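Local coordinates for protein insulinase family protease (Yersinia pestis, PDB 3GO9) that is predicted to act as a protease of the insulinase (M16) family, whose active members are zinc-dependent peptidases, at residues A265-S270 / K447-V452; N311-K316 / V338-A343; R350-L355 / Q433-D438. One frame throughout, in Å; residues are numbered along the deposited sequence.

Contact 1: residues A265-S270 / K447-V452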
loop_
_atom_site.group_PDB
_atom_site.type_symbol
_atom_site.label_atom_id
_atom_site.label_comp_id
_atom_site.label_asym_id
_atom_site.label_seq_id
_atom_site.Cartn_x
_atom_site.Cartn_y
_atom_site.Cartn_z
ATOM N N ALA A 265 6.227 17.108 -16.380
ATOM C CA ALA A 265 5.916 18.210 -17.338
ATOM C C ALA A 265 6.221 19.581 -16.753
ATOM O O ALA A 265 6.657 20.519 -17.445
ATOM C CB ALA A 265 4.462 18.162 -17.812
ATOM N N GLN A 266 5.983 19.706 -15.448
ATOM C CA GLN A 266 6.146 20.981 -14.753
ATOM C C GLN A 266 6.573 20.675 -13.326
ATOM O O GLN A 266 6.726 19.508 -12.977
ATOM C CB GLN A 266 4.862 21.816 -14.789
ATOM C CG GLN A 266 3.654 21.231 -14.129
ATOM C CD GLN A 266 2.939 20.127 -14.943
ATOM O OE1 GLN A 266 2.242 20.414 -15.945
ATOM N NE2 GLN A 266 3.079 18.870 -14.491
ATOM N N ASP A 267 6.794 21.702 -12.514
ATOM C CA ASP A 267 7.246 21.452 -11.120
ATOM C C ASP A 267 6.146 20.802 -10.302
ATOM O O ASP A 267 4.973 21.043 -10.531
ATOM C CB ASP A 267 7.668 22.748 -10.403
ATOM C CG ASP A 267 8.949 23.356 -10.943
ATOM O OD1 ASP A 267 9.542 22.784 -11.866
ATOM O OD2 ASP A 267 9.362 24.434 -10.459
ATOM N N THR A 268 6.538 20.027 -9.290
ATOM C CA THR A 268 5.631 19.751 -8.184
ATOM C C THR A 268 6.366 20.120 -6.921
ATOM O O THR A 268 7.401 19.544 -6.646
ATOM C CB THR A 268 5.221 18.273 -8.100
ATOM O OG1 THR A 268 4.476 17.944 -9.296
ATOM C CG2 THR A 268 4.369 18.028 -6.888
ATOM N N LEU A 269 5.880 21.106 -6.184
ATOM C CA LEU A 269 6.348 21.319 -4.835
ATOM C C LEU A 269 5.488 20.534 -3.868
ATOM O O LEU A 269 4.262 20.727 -3.817
ATOM C CB LEU A 269 6.261 22.837 -4.483
ATOM C CG LEU A 269 6.629 23.151 -3.027
ATOM C CD1 LEU A 269 8.107 22.775 -2.819
ATOM C CD2 LEU A 269 6.417 24.613 -2.694
ATOM N N SER A 270 6.127 19.655 -3.083
ATOM C CA SER A 270 5.414 18.859 -2.096
ATOM C C SER A 270 5.750 19.413 -0.706
ATOM O O SER A 270 6.911 19.690 -0.404
ATOM C CB SER A 270 5.734 17.377 -2.219
ATOM O OG SER A 270 5.295 16.883 -3.523
ATOM N N LYS A 447 13.672 17.592 -15.970
ATOM C CA LYS A 447 15.038 17.624 -16.519
ATOM C C LYS A 447 15.209 18.819 -17.456
ATOM O O LYS A 447 14.311 19.120 -18.233
ATOM C CB LYS A 447 15.409 16.324 -17.268
ATOM C CG LYS A 447 16.873 16.365 -17.779
ATOM C CD LYS A 447 17.240 15.161 -18.636
ATOM C CE LYS A 447 18.229 15.568 -19.752
ATOM N NZ LYS A 447 19.112 14.452 -20.179
ATOM N N GLY A 448 16.349 19.495 -17.355
ATOM C CA GLY A 448 16.674 20.684 -18.154
ATOM C C GLY A 448 16.254 22.025 -17.597
ATOM O O GLY A 448 16.706 23.077 -18.072
ATOM N N GLU A 449 15.420 22.027 -16.554
ATOM C CA GLU A 449 14.972 23.286 -15.968
ATOM C C GLU A 449 16.026 23.815 -14.999
ATOM O O GLU A 449 16.494 23.068 -14.150
ATOM C CB GLU A 449 13.652 23.054 -15.239
ATOM C CG GLU A 449 12.917 24.310 -14.854
ATOM C CD GLU A 449 11.599 24.004 -14.169
ATOM O OE1 GLU A 449 10.558 24.004 -14.858
ATOM O OE2 GLU A 449 11.611 23.687 -12.957
ATOM N N PRO A 450 16.391 25.100 -15.093
ATOM C CA PRO A 450 17.368 25.672 -14.176
ATOM C C PRO A 450 16.988 25.389 -12.723
ATOM O O PRO A 450 15.832 25.591 -12.362
ATOM C CB PRO A 450 17.276 27.155 -14.469
ATOM C CG PRO A 450 16.900 27.220 -15.900
ATOM C CD PRO A 450 16.062 26.029 -16.182
ATOM N N GLU A 451 17.947 24.896 -11.931
ATOM C CA GLU A 451 17.703 24.555 -10.538
ATOM C C GLU A 451 17.138 25.738 -9.789
ATOM O O GLU A 451 17.654 26.860 -9.877
ATOM C CB GLU A 451 18.977 24.058 -9.852
ATOM C CG GLU A 451 18.714 23.508 -8.460
ATOM C CD GLU A 451 19.881 22.725 -7.887
ATOM O OE1 GLU A 451 21.036 22.931 -8.326
ATOM O OE2 GLU A 451 19.626 21.898 -6.990
ATOM N N VAL A 452 16.048 25.490 -9.059
ATOM C CA VAL A 452 15.484 26.482 -8.154
ATOM C C VAL A 452 16.278 26.416 -6.853
ATOM O O VAL A 452 16.628 25.333 -6.372
ATOM C CB VAL A 452 13.988 26.214 -7.852
ATOM C CG1 VAL A 452 13.503 27.052 -6.696
ATOM C CG2 VAL A 452 13.135 26.434 -9.104
HETATM O O HOH W 1 7.908 23.994 -14.555
#

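Contact 2: residues N311-K316 / V338-A343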
loop_
_atom_site.group_PDB
_atom_site.type_symbol
_atom_site.label_atom_id
_atom_site.label_comp_id
_atom_site.label_asym_id
_atom_site.label_seq_id
_atom_site.Cartn_x
_atom_site.Cartn_y
_atom_site.Cartn_z
ATOM N N ASN A 311 -9.208 31.485 -8.381
ATOM C CA ASN A 311 -8.307 30.848 -9.327
ATOM C C ASN A 311 -6.875 31.351 -9.129
ATOM O O ASN A 311 -6.630 32.572 -8.990
ATOM C CB ASN A 311 -8.725 31.099 -10.775
ATOM C CG ASN A 311 -10.119 30.580 -11.098
ATOM O OD1 ASN A 311 -10.538 29.538 -10.589
ATOM N ND2 ASN A 311 -10.843 31.312 -11.942
ATOM N N GLN A 312 -5.946 30.395 -9.126
ATOM C CA GLN A 312 -4.497 30.647 -9.076
ATOM C C GLN A 312 -3.888 30.138 -10.392
ATOM O O GLN A 312 -4.072 28.971 -10.742
ATOM C CB GLN A 312 -3.833 29.905 -7.899
ATOM C CG GLN A 312 -4.342 30.269 -6.527
ATOM C CD GLN A 312 -4.321 31.763 -6.254
ATOM O OE1 GLN A 312 -3.271 32.383 -6.374
ATOM N NE2 GLN A 312 -5.496 32.358 -5.936
ATOM N N LYS A 313 -3.101 30.976 -11.045
ATOM C CA LYS A 313 -2.556 30.691 -12.396
ATOM C C LYS A 313 -1.796 29.357 -12.460
ATOM O O LYS A 313 -0.739 29.205 -11.844
ATOM C CB LYS A 313 -1.614 31.842 -12.832
ATOM C CG LYS A 313 -1.125 31.790 -14.294
ATOM C CD LYS A 313 -1.742 32.907 -15.150
ATOM C CE LYS A 313 -1.417 32.747 -16.629
ATOM N NZ LYS A 313 -1.730 33.998 -17.363
ATOM N N ASN A 314 -2.345 28.391 -13.203
ATOM C CA ASN A 314 -1.691 27.119 -13.479
ATOM C C ASN A 314 -1.432 26.201 -12.274
ATOM O O ASN A 314 -0.536 25.351 -12.319
ATOM C CB ASN A 314 -0.382 27.376 -14.219
ATOM C CG ASN A 314 -0.580 28.196 -15.462
ATOM O OD1 ASN A 314 -1.474 27.903 -16.234
ATOM N ND2 ASN A 314 0.253 29.217 -15.671
ATOM N N LEU A 315 -2.222 26.360 -11.226
ATOM C CA LEU A 315 -2.065 25.509 -10.030
ATOM C C LEU A 315 -2.985 24.322 -10.059
ATOM O O LEU A 315 -4.201 24.533 -10.191
ATOM C CB LEU A 315 -2.359 26.298 -8.767
ATOM C CG LEU A 315 -2.162 25.567 -7.438
ATOM C CD1 LEU A 315 -0.809 24.835 -7.330
ATOM C CD2 LEU A 315 -2.350 26.542 -6.284
ATOM N N LYS A 316 -2.447 23.098 -9.912
ATOM C CA LYS A 316 -3.245 21.916 -9.598
ATOM C C LYS A 316 -2.749 21.307 -8.287
ATOM O O LYS A 316 -1.545 21.125 -8.110
ATOM C CB LYS A 316 -3.153 20.853 -10.690
ATOM C CG LYS A 316 -3.671 21.302 -12.046
ATOM C CD LYS A 316 -3.228 20.249 -13.057
ATOM C CE LYS A 316 -4.201 20.106 -14.205
ATOM N NZ LYS A 316 -4.177 18.692 -14.637
ATOM N N VAL A 338 7.181 26.392 -13.109
ATOM C CA VAL A 338 8.186 27.081 -12.315
ATOM C C VAL A 338 7.970 28.622 -12.236
ATOM O O VAL A 338 8.206 29.247 -11.153
ATOM C CB VAL A 338 9.591 26.710 -12.783
ATOM C CG1 VAL A 338 9.917 27.263 -14.218
ATOM C CG2 VAL A 338 10.616 27.203 -11.787
ATOM N N GLU A 339 7.454 29.207 -13.320
ATOM C CA GLU A 339 7.180 30.641 -13.403
ATOM C C GLU A 339 6.116 31.081 -12.395
ATOM O O GLU A 339 6.053 32.246 -12.020
ATOM C CB GLU A 339 6.728 30.992 -14.824
ATOM C CG GLU A 339 7.850 30.887 -15.870
ATOM C CD GLU A 339 8.096 29.489 -16.466
ATOM O OE1 GLU A 339 7.459 28.477 -16.062
ATOM O OE2 GLU A 339 8.979 29.412 -17.355
ATOM N N ASN A 340 5.272 30.141 -11.972
ATOM C CA ASN A 340 4.188 30.416 -11.027
ATOM C C ASN A 340 4.425 29.793 -9.649
ATOM O O ASN A 340 3.582 29.900 -8.780
ATOM C CB ASN A 340 2.886 29.848 -11.577
ATOM C CG ASN A 340 2.558 30.347 -12.972
ATOM O OD1 ASN A 340 2.416 29.555 -13.904
ATOM N ND2 ASN A 340 2.426 31.636 -13.117
ATOM N N LEU A 341 5.582 29.175 -9.442
ATOM C CA LEU A 341 5.897 28.470 -8.200
ATOM C C LEU A 341 5.781 29.315 -6.932
ATOM O O LEU A 341 5.076 28.921 -6.003
ATOM C CB LEU A 341 7.304 27.901 -8.291
ATOM C CG LEU A 341 7.825 27.133 -7.074
ATOM C CD1 LEU A 341 7.017 25.908 -6.630
ATOM C CD2 LEU A 341 9.289 26.700 -7.359
ATOM N N THR A 342 6.483 30.440 -6.877
ATOM C CA THR A 342 6.468 31.258 -5.667
ATOM C C THR A 342 5.051 31.763 -5.344
ATOM O O THR A 342 4.619 31.673 -4.210
ATOM C CB THR A 342 7.447 32.399 -5.732
ATOM O OG1 THR A 342 8.770 31.930 -6.012
ATOM C CG2 THR A 342 7.444 33.155 -4.427
ATOM N N ALA A 343 4.306 32.220 -6.340
ATOM C CA ALA A 343 2.924 32.676 -6.117
ATOM C C ALA A 343 2.033 31.546 -5.610
ATOM O O ALA A 343 1.245 31.728 -4.691
ATOM C CB ALA A 343 2.340 33.279 -7.409
#

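Contact 3: residues R350-L355 / Q433-D438. With ZN (zinc ion), chain D.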
loop_
_atom_site.group_PDB
_atom_site.type_symbol
_atom_site.label_atom_id
_atom_site.label_comp_id
_atom_site.label_asym_id
_atom_site.label_seq_id
_atom_site.Cartn_x
_atom_site.Cartn_y
_atom_site.Cartn_z
ATOM N N ARG A 350 -0.281 30.629 2.834
ATOM C CA ARG A 350 -1.159 31.546 3.583
ATOM C C ARG A 350 -2.403 30.833 4.084
ATOM O O ARG A 350 -2.916 31.160 5.160
ATOM C CB ARG A 350 -1.491 32.762 2.720
ATOM C CG ARG A 350 -0.263 33.710 2.552
ATOM C CD ARG A 350 -0.547 34.894 1.714
ATOM N NE ARG A 350 -1.608 34.552 0.784
ATOM C CZ ARG A 350 -2.632 35.323 0.463
ATOM N NH1 ARG A 350 -2.748 36.553 0.946
ATOM N NH2 ARG A 350 -3.539 34.850 -0.395
ATOM N N GLU A 351 -2.877 29.839 3.346
ATOM C CA GLU A 351 -3.978 29.005 3.864
ATOM C C GLU A 351 -3.552 28.208 5.106
ATOM O O GLU A 351 -4.269 28.127 6.107
ATOM C CB GLU A 351 -4.477 28.014 2.848
ATOM C CG GLU A 351 -5.197 28.629 1.728
ATOM C CD GLU A 351 -6.370 29.462 2.211
ATOM O OE1 GLU A 351 -7.168 28.911 2.989
ATOM O OE2 GLU A 351 -6.457 30.662 1.826
ATOM N N LEU A 352 -2.386 27.597 5.022
ATOM C CA LEU A 352 -1.884 26.843 6.175
ATOM C C LEU A 352 -1.674 27.721 7.436
ATOM O O LEU A 352 -2.018 27.318 8.537
ATOM C CB LEU A 352 -0.616 26.104 5.840
ATOM C CG LEU A 352 -0.670 25.086 4.692
ATOM C CD1 LEU A 352 0.770 24.573 4.524
ATOM C CD2 LEU A 352 -1.685 23.977 4.877
ATOM N N ALA A 353 -1.167 28.929 7.237
ATOM C CA ALA A 353 -0.957 29.865 8.326
ATOM C C ALA A 353 -2.296 30.229 8.972
ATOM O O ALA A 353 -2.396 30.293 10.199
ATOM C CB ALA A 353 -0.270 31.069 7.855
ATOM N N ALA A 354 -3.288 30.493 8.141
ATOM C CA ALA A 354 -4.627 30.844 8.653
ATOM C C ALA A 354 -5.277 29.669 9.361
ATOM O O ALA A 354 -5.862 29.819 10.451
ATOM C CB ALA A 354 -5.537 31.374 7.486
ATOM N N LEU A 355 -5.165 28.477 8.789
ATOM C CA LEU A 355 -5.752 27.295 9.411
ATOM C C LEU A 355 -5.060 26.915 10.725
ATOM O O LEU A 355 -5.725 26.501 11.688
ATOM C CB LEU A 355 -5.755 26.100 8.454
ATOM C CG LEU A 355 -6.755 26.198 7.271
ATOM C CD1 LEU A 355 -6.341 25.210 6.134
ATOM C CD2 LEU A 355 -8.222 26.007 7.700
ATOM N N GLN A 433 -2.143 21.696 15.879
ATOM C CA GLN A 433 -1.031 20.804 16.253
ATOM C C GLN A 433 -0.277 20.248 15.035
ATOM O O GLN A 433 0.942 20.337 14.964
ATOM C CB GLN A 433 -1.536 19.676 17.126
ATOM C CG GLN A 433 -1.803 20.150 18.529
ATOM C CD GLN A 433 -2.700 19.241 19.339
ATOM O OE1 GLN A 433 -3.367 18.324 18.819
ATOM N NE2 GLN A 433 -2.754 19.524 20.668
ATOM N N GLN A 434 -1.024 19.753 14.068
ATOM C CA GLN A 434 -0.442 19.229 12.826
ATOM C C GLN A 434 0.361 20.289 12.085
ATOM O O GLN A 434 1.479 20.060 11.630
ATOM C CB GLN A 434 -1.527 18.708 11.903
ATOM C CG GLN A 434 -1.957 17.340 12.292
ATOM C CD GLN A 434 -3.068 16.816 11.432
ATOM O OE1 GLN A 434 -3.383 17.384 10.382
ATOM N NE2 GLN A 434 -3.675 15.720 11.867
ATOM N N LEU A 435 -0.200 21.470 11.987
ATOM C CA LEU A 435 0.438 22.512 11.203
ATOM C C LEU A 435 1.506 23.252 11.983
ATOM O O LEU A 435 2.169 24.130 11.415
ATOM C CB LEU A 435 -0.583 23.484 10.670
ATOM C CG LEU A 435 -1.535 22.875 9.644
ATOM C CD1 LEU A 435 -2.597 23.893 9.327
ATOM C CD2 LEU A 435 -0.810 22.443 8.394
ATOM N N SER A 436 1.660 22.918 13.254
ATOM C CA SER A 436 2.737 23.491 14.079
ATOM C C SER A 436 4.030 22.646 13.987
ATOM O O SER A 436 5.108 23.000 14.510
ATOM C CB SER A 436 2.241 23.734 15.510
ATOM O OG SER A 436 1.127 24.658 15.521
ATOM N N GLN A 437 3.925 21.531 13.293
ATOM C CA GLN A 437 5.094 20.746 12.975
ATOM C C GLN A 437 5.586 21.235 11.604
ATOM O O GLN A 437 4.810 21.333 10.667
ATOM C CB GLN A 437 4.731 19.264 12.966
ATOM C CG GLN A 437 3.878 18.756 14.202
ATOM C CD GLN A 437 4.246 19.413 15.549
ATOM O OE1 GLN A 437 5.435 19.526 15.908
ATOM N NE2 GLN A 437 3.216 19.864 16.293
ATOM N N ASP A 438 6.861 21.590 11.501
ATOM C CA ASP A 438 7.357 22.186 10.256
ATOM C C ASP A 438 7.154 21.179 9.120
ATOM O O ASP A 438 7.445 20.017 9.281
ATOM C CB ASP A 438 8.857 22.464 10.355
ATOM C CG ASP A 438 9.212 23.589 11.344
ATOM O OD1 ASP A 438 8.320 24.239 11.916
ATOM O OD2 ASP A 438 10.426 23.803 11.535
HETATM ZN ZN ZN D . -8.769 29.590 3.954
HETATM O O HOH W 2 -8.195 30.336 5.704
#

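Contact 1: residues A265-S270 / K447-V452
The carboxylates of Asp267, at the start of strand 267-276, and Glu449, in the loop between strand 440-446 and helix 454-465, come together at an angle. OD1 of Asp267 lies only 2.5 Å from OE2 of Glu449, too short for two fully charged acids; one of them probably holds a proton. The groups are far from coplanar, their planes being 66° apart. Glu449 reaches across because its CG stands anti to the backbone N (chi1 -167°), and the extended chain carries the carboxylate across to Asp267.

The tight side is the one around Asp267. This residue is buried, and its side chain touches Leu443, Gln445 and Pro446 of the neighbouring strand as well as Val338 and Leu341; burial and the neighbouring acid would probably favour a protonated form. OE2 of Glu449 has a further partner, the side-chain amide of Gln445, which also bonds to the backbone of Pro450 and Val452 and thereby shapes the loop. Val452 makes only a distant contact, its CG2 4.5 Å from OD2 of Asp267.

The other side is wetter. A water donates to OE1 of Glu449 at 2.7 Å and accepts only a weak bond from the backbone N of Asp267, 3.3 Å away. The solvent-facing loop enters Glu449 through Gly448, whose positive phi would press a CB against the carbonyl O of Lys447. The arrangement belongs to the alpha/beta fold of the M16 family, in which a loop leaving one sheet strand folds back over the end of its antiparallel neighbour before entering a helix.

Contact 2: residues N311-K316 / V338-A343
Asn314 and Asn340 both hold CG beside the backbone N and anti to the carbonyl carbon (chi1 -55° in each), and this shared torsion sends their carboxamides to meet between a turn and the residues just ahead of helix 341-358. The turn is a type II beta turn from Gln312 to Leu315, closed by Leu315 N bonding to Gln312 O at 3.2 Å. It joins helix 283-309 to edge strand 316-324 of the five-stranded sheet. Asn314 occupies the third position of the turn, where phi is positive; asparagine tolerates that conformation better than most residues with a side chain, and here it also supplies an amide donor.

That donor makes the one cross-segment hydrogen bond, from Asn314 ND2 to Asn340 OD1 at 2.8 Å, and the bond is nearly straight at 171°. It is less regular on the acceptor side. OD1 lies in the amide plane of Asn314, but ND2 stands well above the carbonyl plane of Asn340 rather than on a lone pair, and the two amide planes are 48° apart.

Leu315, buried, packs on Leu334 and Phe347, whereas the asparagine pair stays near the surface. The backbone of Lys313 flanks the pair. Its carbonyl O accepts a hydrogen bond from the side chain of Asn344, so the turn is held both just ahead of helix 341-358 and at Asn344 within it. The same Lys313 O sits 3.7 Å from Asn340 CG.

Contact 3: residues R350-L355 / Q433-D438
Leu435 carries this contact, both of its methyls lying against helix 341-358. CD2 meets CD2 of Leu352 at 3.9 Å, while CD1 lies against the helix itself, 4.0 Å from CB of Leu355 and 3.6 Å from the carbonyl O of Leu352. The side chains of Leu352 and Leu435 are turned at about a right angle, methyl against methyl. In Leu435, CG is anti to the carbonyl carbon (chi1 -67°) and the branch extends beyond it; this brings both methyls to helix 341-358. Leucine suits all three buried positions, since its forked end fills the interface with nothing polar to satisfy.

Leu352 also packs on Leu299 of helix 283-309 and on Tyr461 and Met465 of the C-terminal helix. The contact is thus part of the helical layer of an M16-type alpha/beta domain, bringing the end of helix 424-435 up against helix 341-358.

Further out, the same helix turn carries Glu351, which turns elsewhere to bind a zinc ion through OE1 at 2.0 Å. A water, also at 2.0 Å, and His302 are further ligands, and the histidine makes the metal a bridge to helix 283-309. Beyond Leu435 along the chain, near the C-terminal end of helix 424-435, Ser436 N folds back to donate to Gln433 O at 3.2 Å. Gln437 O is in turn bonded by the indole NH of Trp273, which ties this segment to strand 267-276.

Overall arrangement
From the N terminus, the seven-stranded sheet comes first; all three contacts lie in the part of the chain built on the five-stranded sheet. Residues 265-270 open contact 1, which closes only at 447-452 and so encloses the other two. Inside it, contact 2 closes a short loop, almost entirely the hairpin of strands 316-324 and 327-336. Contact 3 then opens on helix 341-358 and closes after a mostly helical excursion, in series with contact 2. Contacts 1 and 2 touch through Val338 and Leu341, whereas contacts 2 and 3 share helix 341-358 without touching. Together they join the sheet, its covering helix and the later helices.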